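Local structure of L-methionine gamma-lyase (Fusobacterium nucleatum subsp. nucleatum, 6LXU) at residues A[95-100]-A[119-124]; A[272-277]-A[313-318]; A[72-77]-A[191-196]. The protein belongs to the Cys/Met metabolism family of pyridoxal-phosphate-dependent enzymes, holds its cofactor covalently on the polypeptide, and assembles as four chains. All coordinates share one frame; numbering follows the deposited sequence.

Interaction 1 of 3, residues A[95-100]-A[119-124]; sequences STLWTV and ALMNHG
Leu97 and Leu120 meet methyl to methyl between two helices, with CD1 of Leu97 4.0 Å from CD2 of Leu120. The same Leu97 CD1 also lies 4.0 Å from Met121 CE, so one methyl group serves two partners. The two meetings differ in angle: Leu97 and Leu120 cross obliquely, while Leu97 and Met121 come together at about a right angle. Leu120 has its CG anti to the backbone N (chi1 173°), which carries both of its methyls out toward helix 89-100. Met121 leaves its backbone pointing away from the other helix, and the bend at chi2 (-71°) helps bring CE back; it has a second conformer, so this touch belongs to the one described. That is the tight part. It is all apolar, and the side chains bridge well-separated backbones, since the axes of segments 95-100 and 119-124 are 12.4 Å apart at closest and inclined at 45°.

Toward Trp98 the packing slackens. Its CZ2 stands 4.3 Å from Leu120 CD1, obliquely to the indole, and the ring's stronger ties lie in the second subunit, where Trp98 NE1 donates to the Met243 carbonyl and the indole stacks on the other Trp98. The solvent side is the far flank of segment 119-124, where His123 is exposed and Asn122 partly so; a wider pi-type turn spans 120-124.

Both helices belong to the large alpha/beta domain of a fold-type-I PLP enzyme. Beneath them runs its seven-stranded sheet: Leu97 rests on Ile185 of strand 183-187, Met121 on Tyr155 of strand 151-157 and Phe134 of strand 131-135, while helix 229-244 flanks Trp98 through Met243 and Thr244.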
ATOM      1  N   SER A  95      17.937   9.308 -16.802  1.00  5.64           N
ATOM      2  CA  SER A  95      18.182   7.998 -17.389  1.00  5.76           C
ATOM      3  C   SER A  95      18.314   8.100 -18.902  1.00  5.90           C
ATOM      4  O   SER A  95      19.159   7.448 -19.511  1.00  6.31           O
ATOM      5  CB  SER A  95      17.067   7.019 -17.087  1.00  5.54           C
ATOM      6  OG  SER A  95      16.959   6.715 -15.696  1.00  5.48           O
ATOM      7  N   THR A  96      17.458   8.918 -19.503  1.00  5.91           N
ATOM      8  CA  THR A  96      17.505   9.152 -20.946  1.00  6.26           C
ATOM      9  C   THR A  96      18.822   9.812 -21.358  1.00  6.41           C
ATOM     10  O   THR A  96      19.508   9.326 -22.270  1.00  6.64           O
ATOM     11  CB  THR A  96      16.297  10.002 -21.386  1.00  6.44           C
ATOM     12  OG1 THR A  96      15.091   9.277 -21.111  1.00  6.55           O
ATOM     13  CG2 THR A  96      16.359  10.299 -22.875  1.00  6.65           C
ATOM     14  N   LEU A  97      19.184  10.893 -20.696  1.00  6.70           N
ATOM     15  CA  LEU A  97      20.384  11.640 -21.074  1.00  7.08           C
ATOM     16  C   LEU A  97      21.665  10.843 -20.871  1.00  7.18           C
ATOM     17  O   LEU A  97      22.557  10.864 -21.742  1.00  7.44           O
ATOM     18  CB  LEU A  97      20.427  12.976 -20.343  1.00  7.30           C
ATOM     19  CG  LEU A  97      19.319  13.958 -20.758  1.00  7.63           C
ATOM     20  CD1 LEU A  97      19.305  15.158 -19.843  1.00  7.83           C
ATOM     21  CD2 LEU A  97      19.458  14.412 -22.203  1.00  8.11           C
ATOM     22  N   TRP A  98      21.774  10.105 -19.766  1.00  7.25           N
ATOM     23  CA  TRP A  98      22.970   9.289 -19.549  1.00  7.90           C
ATOM     24  C   TRP A  98      23.103   8.169 -20.570  1.00  7.93           C
ATOM     25  O   TRP A  98      24.221   7.693 -20.832  1.00  8.33           O
ATOM     26  CB  TRP A  98      23.007   8.671 -18.141  1.00  8.85           C
ATOM     27  CG  TRP A  98      23.150   9.635 -17.003  1.00  9.93           C
ATOM     28  CD1 TRP A  98      22.363   9.670 -15.895  1.00 10.11           C
ATOM     29  CD2 TRP A  98      24.124  10.685 -16.841  1.00 11.62           C
ATOM     30  NE1 TRP A  98      22.787  10.650 -15.043  1.00 10.78           N
ATOM     31  CE2 TRP A  98      23.853  11.311 -15.602  1.00 12.09           C
ATOM     32  CE3 TRP A  98      25.188  11.180 -17.628  1.00 13.02           C
ATOM     33  CZ2 TRP A  98      24.599  12.411 -15.129  1.00 13.61           C
ATOM     34  CZ3 TRP A  98      25.935  12.291 -17.153  1.00 13.96           C
ATOM     35  CH2 TRP A  98      25.635  12.882 -15.911  1.00 14.13           C
ATOM     36  N   THR A  99      21.978   7.694 -21.100  1.00  7.59           N
ATOM     37  CA  THR A  99      21.995   6.656 -22.123  1.00  7.84           C
ATOM     38  C   THR A  99      22.532   7.177 -23.457  1.00  7.96           C
ATOM     39  O   THR A  99      23.378   6.529 -24.089  1.00  8.58           O
ATOM     40  CB  THR A  99      20.588   6.059 -22.317  1.00  7.84           C
ATOM     41  OG1 THR A  99      20.173   5.470 -21.077  1.00  7.79           O
ATOM     42  CG2 THR A  99      20.578   4.983 -23.399  1.00  7.96           C
ATOM     43  N   VAL A 100      22.025   8.318 -23.889  1.00  7.81           N
ATOM     44  CA  VAL A 100      22.259   8.769 -25.272  1.00  8.16           C
ATOM     45  C   VAL A 100      23.456   9.696 -25.434  1.00  8.33           C
ATOM     46  O   VAL A 100      23.902   9.905 -26.583  1.00  8.75           O
ATOM     47  CB  VAL A 100      20.995   9.409 -25.906  1.00  8.45           C
ATOM     48  CG1 VAL A 100      19.827   8.441 -25.854  1.00  8.71           C
ATOM     49  CG2 VAL A 100      20.641  10.749 -25.290  1.00  8.34           C
ATOM     50  N   ALA A 119      19.682  22.599 -13.850  1.00  8.90           N
ATOM     51  CA  ALA A 119      20.827  22.275 -13.012  1.00  9.28           C
ATOM     52  C   ALA A 119      21.578  21.045 -13.508  1.00  8.98           C
ATOM     53  O   ALA A 119      22.814  21.033 -13.552  1.00  9.74           O
ATOM     54  CB  ALA A 119      20.395  22.083 -11.567  1.00  9.26           C
ATOM     55  N   LEU A 120      20.843  20.000 -13.903  1.00  8.77           N
ATOM     56  CA  LEU A 120      21.449  18.819 -14.494  1.00  8.98           C
ATOM     57  C   LEU A 120      22.252  19.184 -15.749  1.00  9.57           C
ATOM     58  O   LEU A 120      23.378  18.725 -15.916  1.00 10.31           O
ATOM     59  CB  LEU A 120      20.369  17.783 -14.839  1.00  8.64           C
ATOM     60  CG  LEU A 120      20.822  16.559 -15.628  1.00  8.54           C
ATOM     61  CD1 LEU A 120      21.913  15.794 -14.890  1.00  8.61           C
ATOM     62  CD2 LEU A 120      19.625  15.667 -15.897  1.00  8.67           C
ATOM     63  N   MET A 121      21.667  20.019 -16.600  1.00  9.95           N
ATOM     64  CA  MET A 121      22.336  20.448 -17.841  0.60 10.30           C
ATOM     65  C   MET A 121      23.565  21.311 -17.552  1.00 10.96           C
ATOM     66  O   MET A 121      24.661  21.045 -18.068  1.00 11.96           O
ATOM     67  CB  MET A 121      21.378  21.248 -18.728  0.60 10.10           C
ATOM     68  CG  MET A 121      20.215  20.462 -19.321  0.60  9.88           C
ATOM     69  SD  MET A 121      20.695  19.291 -20.596  0.60  9.22           S
ATOM     70  CE  MET A 121      19.070  18.909 -21.242  0.60  9.30           C
ATOM     71  N   ASN A 122      23.374  22.341 -16.750  1.00 10.94           N
ATOM     72  CA  ASN A 122      24.394  23.374 -16.561  1.00 11.77           C
ATOM     73  C   ASN A 122      25.530  22.961 -15.639  1.00 12.30           C
ATOM     74  O   ASN A 122      26.681  23.366 -15.866  1.00 12.88           O
ATOM     75  CB  ASN A 122      23.720  24.625 -16.016  1.00 12.63           C
ATOM     76  CG  ASN A 122      24.614  25.843 -16.056  1.00 13.78           C
ATOM     77  OD1 ASN A 122      25.255  26.119 -17.058  1.00 15.29           O
ATOM     78  ND2 ASN A 122      24.628  26.588 -14.965  1.00 15.26           N
ATOM     79  N   HIS A 123      25.220  22.181 -14.604  1.00 12.41           N
ATOM     80  CA  HIS A 123      26.198  21.793 -13.581  1.00 14.13           C
ATOM     81  C   HIS A 123      26.557  20.318 -13.536  1.00 13.56           C
ATOM     82  O   HIS A 123      27.626  19.981 -13.012  1.00 15.96           O
ATOM     83  CB  HIS A 123      25.722  22.241 -12.194  1.00 16.10           C
ATOM     84  CG  HIS A 123      25.716  23.726 -12.021  1.00 18.91           C
ATOM     85  ND1 HIS A 123      24.596  24.435 -11.644  1.00 22.37           N
ATOM     86  CD2 HIS A 123      26.694  24.641 -12.210  1.00 21.48           C
ATOM     87  CE1 HIS A 123      24.892  25.721 -11.586  1.00 22.57           C
ATOM     88  NE2 HIS A 123      26.160  25.873 -11.919  1.00 22.35           N
ATOM     89  N   GLY A 124      25.673  19.436 -14.017  1.00 12.01           N
ATOM     90  CA  GLY A 124      25.893  17.997 -13.948  1.00 11.93           C
ATOM     91  C   GLY A 124      26.560  17.460 -15.189  1.00 11.48           C
ATOM     92  O   GLY A 124      27.678  16.959 -15.132  1.00 11.72           O
TER

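Interaction 2 of 3, residues A[272-277]-A[313-318]; sequences KNARTI and AMISFE
Ala274 sets its CB against the backbone of Ala313, 3.6 Å from the CA, where helix 263-282 lies on the sheet of the smaller C-terminal domain of this fold-type-I PLP enzyme. With only methyl groups at this end, the chains come close, and the two CA atoms are 5.1 Å apart. The CB of Ala313 points across the contact rather than into it, and the two methyl carbons stand 4.1 Å from each other.

Two residues along the strand, Ile315 does the reaching. Its CB faces the helix, CG1 is anti to the carbonyl carbon (chi1 -52°), and the extended second torsion carries CD1 up between Ala274 and Ile277. Ile277 points back with its CG2 branch, and the two isoleucine side chains meet at a slant, CG2 of Ile277 lying 3.8 Å from CD1 of Ile315. Met314, between the two strand-side contacts, points away from the helix in the usual strand alternation, while strand 374-378 pairs alongside through Leu377 and Val375. Helix 384-396 meets Ile277 through Ile387. The tip of Ile315 also abuts the helix backbone: its CD1 is 3.7 Å from the carbonyl O of Ala274.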
ATOM      1  N   LYS A 272     -11.185  23.243 -18.347  1.00  7.28           N
ATOM      2  CA  LYS A 272     -12.445  24.006 -18.274  0.50  7.74           C
ATOM      3  C   LYS A 272     -12.357  25.031 -17.145  1.00  7.52           C
ATOM      4  O   LYS A 272     -12.660  26.224 -17.322  1.00  7.78           O
ATOM      5  CB  LYS A 272     -13.624  23.048 -18.045  0.50  8.47           C
ATOM      6  CG  LYS A 272     -15.019  23.675 -17.987  0.50  9.38           C
ATOM      7  CD  LYS A 272     -16.058  22.679 -17.475  0.50 10.07           C
ATOM      8  CE  LYS A 272     -17.475  23.231 -17.491  0.50 10.85           C
ATOM      9  NZ  LYS A 272     -17.896  23.639 -18.858  0.50 11.62           N
ATOM     10  N   ASN A 273     -11.951  24.570 -15.969  1.00  6.97           N
ATOM     11  CA  ASN A 273     -11.759  25.468 -14.843  1.00  6.78           C
ATOM     12  C   ASN A 273     -10.745  26.545 -15.178  1.00  6.89           C
ATOM     13  O   ASN A 273     -10.975  27.726 -14.900  1.00  6.92           O
ATOM     14  CB  ASN A 273     -11.248  24.711 -13.606  1.00  6.62           C
ATOM     15  CG  ASN A 273     -12.328  23.955 -12.854  1.00  6.66           C
ATOM     16  OD1 ASN A 273     -13.512  24.052 -13.154  1.00  7.07           O
ATOM     17  ND2 ASN A 273     -11.899  23.195 -11.836  1.00  6.83           N
ATOM     18  N   ALA A 274      -9.618  26.147 -15.751  1.00  6.65           N
ATOM     19  CA  ALA A 274      -8.546  27.103 -15.997  1.00  6.98           C
ATOM     20  C   ALA A 274      -8.960  28.203 -16.961  1.00  7.29           C
ATOM     21  O   ALA A 274      -8.649  29.370 -16.722  1.00  7.30           O
ATOM     22  CB  ALA A 274      -7.304  26.401 -16.510  1.00  6.91           C
ATOM     23  N   ARG A 275      -9.648  27.855 -18.042  1.00  7.77           N
ATOM     24  CA  ARG A 275     -10.047  28.879 -19.015  1.00  8.89           C
ATOM     25  C   ARG A 275     -10.958  29.923 -18.365  1.00  8.52           C
ATOM     26  O   ARG A 275     -10.818  31.134 -18.622  1.00  8.75           O
ATOM     27  CB  ARG A 275     -10.670  28.239 -20.270  1.00 10.63           C
ATOM     28  CG  ARG A 275      -9.590  27.645 -21.170  1.00 12.59           C
ATOM     29  CD  ARG A 275     -10.053  27.009 -22.470  1.00 14.78           C
ATOM     30  NE  ARG A 275     -10.251  25.564 -22.332  1.00 16.56           N
ATOM     31  CZ  ARG A 275     -11.408  24.965 -22.049  1.00 16.64           C
ATOM     32  NH1 ARG A 275     -12.517  25.684 -21.866  1.00 18.01           N
ATOM     33  NH2 ARG A 275     -11.465  23.640 -21.948  1.00 15.54           N
ATOM     34  N   THR A 276     -11.864  29.488 -17.495  1.00  8.32           N
ATOM     35  CA  THR A 276     -12.741  30.394 -16.785  1.00  8.50           C
ATOM     36  C   THR A 276     -11.967  31.287 -15.819  1.00  8.24           C
ATOM     37  O   THR A 276     -12.235  32.495 -15.709  1.00  8.55           O
ATOM     38  CB  THR A 276     -13.821  29.574 -16.053  1.00  9.13           C
ATOM     39  OG1 THR A 276     -14.571  28.852 -17.029  1.00 10.57           O
ATOM     40  CG2 THR A 276     -14.747  30.449 -15.264  1.00  9.65           C
ATOM     41  N   ILE A 277     -10.985  30.716 -15.138  1.00  7.48           N
ATOM     42  CA  ILE A 277     -10.151  31.489 -14.225  1.00  7.52           C
ATOM     43  C   ILE A 277      -9.273  32.485 -14.989  1.00  7.49           C
ATOM     44  O   ILE A 277      -9.077  33.610 -14.513  1.00  7.66           O
ATOM     45  CB  ILE A 277      -9.330  30.550 -13.310  1.00  7.38           C
ATOM     46  CG1 ILE A 277     -10.287  29.784 -12.389  1.00  7.47           C
ATOM     47  CG2 ILE A 277      -8.302  31.309 -12.487  1.00  7.55           C
ATOM     48  CD1 ILE A 277      -9.667  28.549 -11.781  1.00  7.78           C
ATOM     49  N   ALA A 313      -3.807  23.906 -17.905  1.00  7.24           N
ATOM     50  CA  ALA A 313      -4.388  24.276 -16.631  1.00  7.11           C
ATOM     51  C   ALA A 313      -3.397  24.959 -15.704  1.00  7.07           C
ATOM     52  O   ALA A 313      -3.679  25.142 -14.517  1.00  7.30           O
ATOM     53  CB  ALA A 313      -5.022  23.060 -15.995  1.00  7.34           C
ATOM     54  N   MET A 314      -2.248  25.363 -16.254  1.00  6.77           N
ATOM     55  CA  MET A 314      -1.314  26.239 -15.556  1.00  7.27           C
ATOM     56  C   MET A 314      -1.594  27.671 -15.970  1.00  7.26           C
ATOM     57  O   MET A 314      -1.860  27.949 -17.156  1.00  7.26           O
ATOM     58  CB  MET A 314       0.120  25.879 -15.902  1.00  7.81           C
ATOM     59  CG  MET A 314       0.522  24.498 -15.408  1.00  8.11           C
ATOM     60  SD  MET A 314       0.371  24.239 -13.632  1.00  9.75           S
ATOM     61  CE  MET A 314       1.436  25.509 -12.955  1.00 10.73           C
ATOM     62  N   ILE A 315      -1.547  28.576 -15.004  1.00  7.00           N
ATOM     63  CA  ILE A 315      -1.721  30.018 -15.268  1.00  7.48           C
ATOM     64  C   ILE A 315      -0.682  30.726 -14.434  1.00  7.92           C
ATOM     65  O   ILE A 315      -0.571  30.445 -13.232  1.00  8.84           O
ATOM     66  CB  ILE A 315      -3.098  30.543 -14.830  1.00  7.50           C
ATOM     67  CG1 ILE A 315      -4.248  29.708 -15.411  1.00  7.68           C
ATOM     68  CG2 ILE A 315      -3.233  32.013 -15.234  1.00  7.69           C
ATOM     69  CD1 ILE A 315      -5.587  29.992 -14.771  1.00  7.68           C
ATOM     70  N   SER A 316       0.061  31.662 -15.015  1.00  7.90           N
ATOM     71  CA  SER A 316       0.817  32.592 -14.179  1.00  8.35           C
ATOM     72  C   SER A 316       0.278  33.989 -14.395  1.00  8.27           C
ATOM     73  O   SER A 316      -0.328  34.289 -15.422  1.00  8.61           O
ATOM     74  CB  SER A 316       2.305  32.541 -14.449  1.00  8.81           C
ATOM     75  OG  SER A 316       2.804  31.264 -14.116  1.00 10.26           O
ATOM     76  N   PHE A 317       0.466  34.845 -13.408  1.00  8.38           N
ATOM     77  CA  PHE A 317      -0.048  36.202 -13.542  1.00  8.74           C
ATOM     78  C   PHE A 317       0.774  37.136 -12.688  1.00  8.74           C
ATOM     79  O   PHE A 317       1.376  36.736 -11.697  1.00  9.22           O
ATOM     80  CB  PHE A 317      -1.550  36.283 -13.220  1.00  9.20           C
ATOM     81  CG  PHE A 317      -1.935  35.790 -11.846  1.00  9.54           C
ATOM     82  CD1 PHE A 317      -2.186  34.436 -11.602  1.00  9.40           C
ATOM     83  CD2 PHE A 317      -2.108  36.688 -10.799  1.00  9.98           C
ATOM     84  CE1 PHE A 317      -2.568  34.001 -10.340  1.00 10.01           C
ATOM     85  CE2 PHE A 317      -2.490  36.258  -9.538  1.00 10.46           C
ATOM     86  CZ  PHE A 317      -2.720  34.908  -9.306  1.00 10.27           C
ATOM     87  N   GLU A 318       0.805  38.403 -13.108  1.00  9.10           N
ATOM     88  CA  GLU A 318       1.557  39.450 -12.405  1.00  9.48           C
ATOM     89  C   GLU A 318       0.593  40.349 -11.663  1.00  9.64           C
ATOM     90  O   GLU A 318      -0.263  40.991 -12.273  1.00  9.79           O
ATOM     91  CB  GLU A 318       2.374  40.281 -13.390  1.00 10.19           C
ATOM     92  CG  GLU A 318       3.344  41.264 -12.734  1.00 11.00           C
ATOM     93  CD  GLU A 318       4.639  40.637 -12.248  1.00 11.45           C
ATOM     94  OE1 GLU A 318       5.047  39.587 -12.790  1.00 12.37           O
ATOM     95  OE2 GLU A 318       5.294  41.224 -11.359  1.00 11.94           O
TER

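Interaction 3 of 3, residues A[72-77]-A[191-196]; sequences NKIAAL and ATPYMQ
Pro193 lays its ring against the last turns of helix 65-78, where Leu77 and Ile74 receive it. At CB, the first atom of the ring outward from the backbone, the nearest partner is main chain: Pro193 CB lies 3.5 Å from Leu77 O. The carbonyl carbon behind that oxygen is close as well, with Leu77 C 3.9 Å from Pro193 CB. This is van der Waals packing, and the oxygen finds its polar partner in the Lys197 side chain. The outermost atom, Pro193 CG, moves on to side chains and sits 3.8 Å from Leu77 CB. With its CG anti to its own carbonyl carbon (chi1 -69°), Leu77 carries its branch past the proline, leaving CB as the side-chain atom that touches; the side chain also packs on Leu11 and Thr14 of helix 11-17. The same Pro193 CG meets Ile74 more loosely, at 4.2 Å from CD1.

The proline is presented, within the large domain, by an ST turn in the short, weakly bonded helix around 192-195. Thr192 OG1 accepts from the backbone N of Tyr194 at 3.0 Å and donates a hydrogen bond to Ala191 O. In that second bond OG1 approaches Ala191 O in the carbonyl plane, on a lone pair, at a C=O...OG1 angle of 111°. The hydroxyl thus takes part in two bonds, which helps hold the turn around Pro193. Lys212, which carries the cofactor, is close in sequence to two neighbours of this contact: of the two residues that follow that lysine, Tyr213 packs on Thr192 and Leu214 on Ile74.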
ATOM      1  N   ASN A  72       3.053   0.515 -21.014  1.00  6.48           N
ATOM      2  CA  ASN A  72       2.236   0.329 -22.220  1.00  7.15           C
ATOM      3  C   ASN A  72       1.158   1.400 -22.355  1.00  6.94           C
ATOM      4  O   ASN A  72       0.868   1.860 -23.466  1.00  7.51           O
ATOM      5  CB  ASN A  72       1.568  -1.050 -22.205  1.00  8.60           C
ATOM      6  CG  ASN A  72       2.533  -2.188 -22.372  1.00  9.88           C
ATOM      7  OD1 ASN A  72       3.636  -2.014 -22.835  1.00 12.22           O
ATOM      8  ND2 ASN A  72       2.088  -3.384 -22.018  1.00 11.44           N
ATOM      9  N   LYS A  73       0.568   1.792 -21.236  1.00  6.71           N
ATOM     10  CA  LYS A  73      -0.484   2.816 -21.234  0.60  6.91           C
ATOM     11  C   LYS A  73       0.046   4.156 -21.684  1.00  6.66           C
ATOM     12  O   LYS A  73      -0.560   4.816 -22.527  1.00  6.79           O
ATOM     13  CB  LYS A  73      -1.123   2.982 -19.853  0.60  7.25           C
ATOM     14  CG  LYS A  73      -2.144   1.928 -19.525  0.60  7.40           C
ATOM     15  CD  LYS A  73      -2.768   2.106 -18.154  0.60  7.80           C
ATOM     16  CE  LYS A  73      -3.692   0.945 -17.851  0.60  8.09           C
ATOM     17  NZ  LYS A  73      -4.878   0.922 -18.745  0.60  8.40           N
ATOM     18  N   ILE A  74       1.168   4.608 -21.114  1.00  6.32           N
ATOM     19  CA  ILE A  74       1.686   5.903 -21.530  1.00  6.26           C
ATOM     20  C   ILE A  74       2.159   5.865 -22.991  1.00  6.09           C
ATOM     21  O   ILE A  74       1.976   6.840 -23.728  1.00  6.24           O
ATOM     22  CB  ILE A  74       2.745   6.459 -20.555  1.00  6.28           C
ATOM     23  CG1 ILE A  74       3.092   7.913 -20.891  1.00  6.54           C
ATOM     24  CG2 ILE A  74       4.013   5.622 -20.546  1.00  6.18           C
ATOM     25  CD1 ILE A  74       1.940   8.900 -20.801  1.00  6.90           C
ATOM     26  N   ALA A  75       2.745   4.752 -23.418  1.00  6.15           N
ATOM     27  CA  ALA A  75       3.102   4.622 -24.826  1.00  6.44           C
ATOM     28  C   ALA A  75       1.855   4.733 -25.716  1.00  6.40           C
ATOM     29  O   ALA A  75       1.897   5.398 -26.755  1.00  6.80           O
ATOM     30  CB  ALA A  75       3.820   3.320 -25.082  1.00  6.80           C
ATOM     31  N   ALA A  76       0.758   4.086 -25.327  1.00  6.49           N
ATOM     32  CA  ALA A  76      -0.475   4.190 -26.109  1.00  6.87           C
ATOM     33  C   ALA A  76      -0.999   5.616 -26.157  1.00  7.02           C
ATOM     34  O   ALA A  76      -1.465   6.085 -27.214  1.00  7.77           O
ATOM     35  CB  ALA A  76      -1.534   3.249 -25.556  1.00  7.06           C
ATOM     36  N   LEU A  77      -0.936   6.327 -25.031  1.00  6.96           N
ATOM     37  CA  LEU A  77      -1.420   7.703 -24.975  1.00  7.07           C
ATOM     38  C   LEU A  77      -0.602   8.668 -25.818  1.00  7.13           C
ATOM     39  O   LEU A  77      -1.174   9.565 -26.442  1.00  7.62           O
ATOM     40  CB  LEU A  77      -1.481   8.195 -23.527  1.00  7.53           C
ATOM     41  CG  LEU A  77      -2.556   7.511 -22.671  1.00  8.13           C
ATOM     42  CD1 LEU A  77      -2.315   7.797 -21.198  1.00  8.43           C
ATOM     43  CD2 LEU A  77      -3.967   7.928 -23.062  1.00  8.69           C
ATOM     44  N   ALA A 191       1.707  19.845 -20.710  1.00  5.63           N
ATOM     45  CA  ALA A 191       0.665  19.691 -21.715  1.00  5.71           C
ATOM     46  C   ALA A 191      -0.063  18.366 -21.580  1.00  5.73           C
ATOM     47  O   ALA A 191      -1.288  18.310 -21.720  1.00  5.78           O
ATOM     48  CB  ALA A 191       1.247  19.827 -23.110  1.00  5.79           C
ATOM     49  N   THR A 192       0.701  17.303 -21.326  1.00  5.64           N
ATOM     50  CA  THR A 192       0.204  15.927 -21.250  1.00  5.82           C
ATOM     51  C   THR A 192      -0.230  15.433 -22.629  1.00  6.09           C
ATOM     52  O   THR A 192      -0.484  16.245 -23.529  1.00  6.11           O
ATOM     53  CB  THR A 192      -0.982  15.720 -20.264  1.00  5.80           C
ATOM     54  OG1 THR A 192      -2.234  15.992 -20.925  1.00  5.96           O
ATOM     55  CG2 THR A 192      -0.867  16.552 -18.994  1.00  5.81           C
ATOM     56  N   PRO A 193      -0.385  14.113 -22.795  1.00  6.47           N
ATOM     57  CA  PRO A 193      -0.905  13.636 -24.088  1.00  6.93           C
ATOM     58  C   PRO A 193      -2.362  13.971 -24.363  1.00  7.08           C
ATOM     59  O   PRO A 193      -2.814  13.772 -25.502  1.00  7.68           O
ATOM     60  CB  PRO A 193      -0.669  12.129 -24.045  1.00  7.21           C
ATOM     61  CG  PRO A 193      -0.512  11.805 -22.613  1.00  7.19           C
ATOM     62  CD  PRO A 193       0.099  12.999 -21.958  1.00  6.73           C
ATOM     63  N   TYR A 194      -3.106  14.484 -23.388  1.00  7.14           N
ATOM     64  CA  TYR A 194      -4.433  15.053 -23.656  1.00  7.67           C
ATOM     65  C   TYR A 194      -4.348  16.270 -24.571  1.00  7.59           C
ATOM     66  O   TYR A 194      -5.272  16.501 -25.363  1.00  8.63           O
ATOM     67  CB  TYR A 194      -5.117  15.411 -22.326  1.00  8.33           C
ATOM     68  CG  TYR A 194      -6.481  16.038 -22.422  1.00  9.29           C
ATOM     69  CD1 TYR A 194      -7.616  15.241 -22.475  1.00 11.12           C
ATOM     70  CD2 TYR A 194      -6.652  17.409 -22.384  1.00  9.97           C
ATOM     71  CE1 TYR A 194      -8.882  15.776 -22.517  1.00 12.06           C
ATOM     72  CE2 TYR A 194      -7.923  17.975 -22.459  1.00 10.91           C
ATOM     73  CZ  TYR A 194      -9.025  17.140 -22.539  1.00 11.62           C
ATOM     74  OH  TYR A 194     -10.299  17.658 -22.591  1.00 13.95           O
ATOM     75  N   MET A 195      -3.282  17.054 -24.464  1.00  7.21           N
ATOM     76  CA  MET A 195      -3.144  18.269 -25.266  1.00  7.35           C
ATOM     77  C   MET A 195      -2.131  18.180 -26.386  1.00  7.32           C
ATOM     78  O   MET A 195      -2.322  18.843 -27.415  1.00  7.84           O
ATOM     79  CB  MET A 195      -2.783  19.460 -24.387  1.00  7.54           C
ATOM     80  CG  MET A 195      -3.899  19.799 -23.431  1.00  8.25           C
ATOM     81  SD  MET A 195      -3.510  21.096 -22.257  1.00  8.90           S
ATOM     82  CE  MET A 195      -3.614  20.186 -20.718  1.00  8.49           C
ATOM     83  N   GLN A 196      -1.050  17.427 -26.219  1.00  7.02           N
ATOM     84  CA  GLN A 196       0.088  17.528 -27.128  1.00  7.28           C
ATOM     85  C   GLN A 196       0.739  16.170 -27.221  1.00  7.04           C
ATOM     86  O   GLN A 196       0.935  15.519 -26.189  1.00  7.10           O
ATOM     87  CB  GLN A 196       1.046  18.547 -26.519  1.00  7.67           C
ATOM     88  CG  GLN A 196       2.264  18.947 -27.314  1.00  7.96           C
ATOM     89  CD  GLN A 196       2.937  20.155 -26.691  1.00  7.77           C
ATOM     90  OE1 GLN A 196       2.728  21.288 -27.123  1.00  8.39           O
ATOM     91  NE2 GLN A 196       3.725  19.928 -25.641  1.00  7.40           N
TER

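How the interactions relate
Along the chain, interaction 1 is nested inside the long loop that interaction 3 closes, and interaction 2 follows both. Interactions 1 and 3 belong to the large domain with its seven-stranded sheet; their centres are 23 Å apart, with nearest atoms about 12 Å apart. Interaction 2 binds helix 263-282 to the five-stranded sheet. It lies across the chain's centre from interaction 1, 32 Å between centres, but its nearest atoms come within about 5 Å of interaction 3. Helix 263-282 links those two, since Tyr194 and Met195 of 191-196 pack on its Met267. Interaction 1 alone borders another subunit, so the three sample the subunit interface, the large domain beside helix 263-282 and the smaller domain.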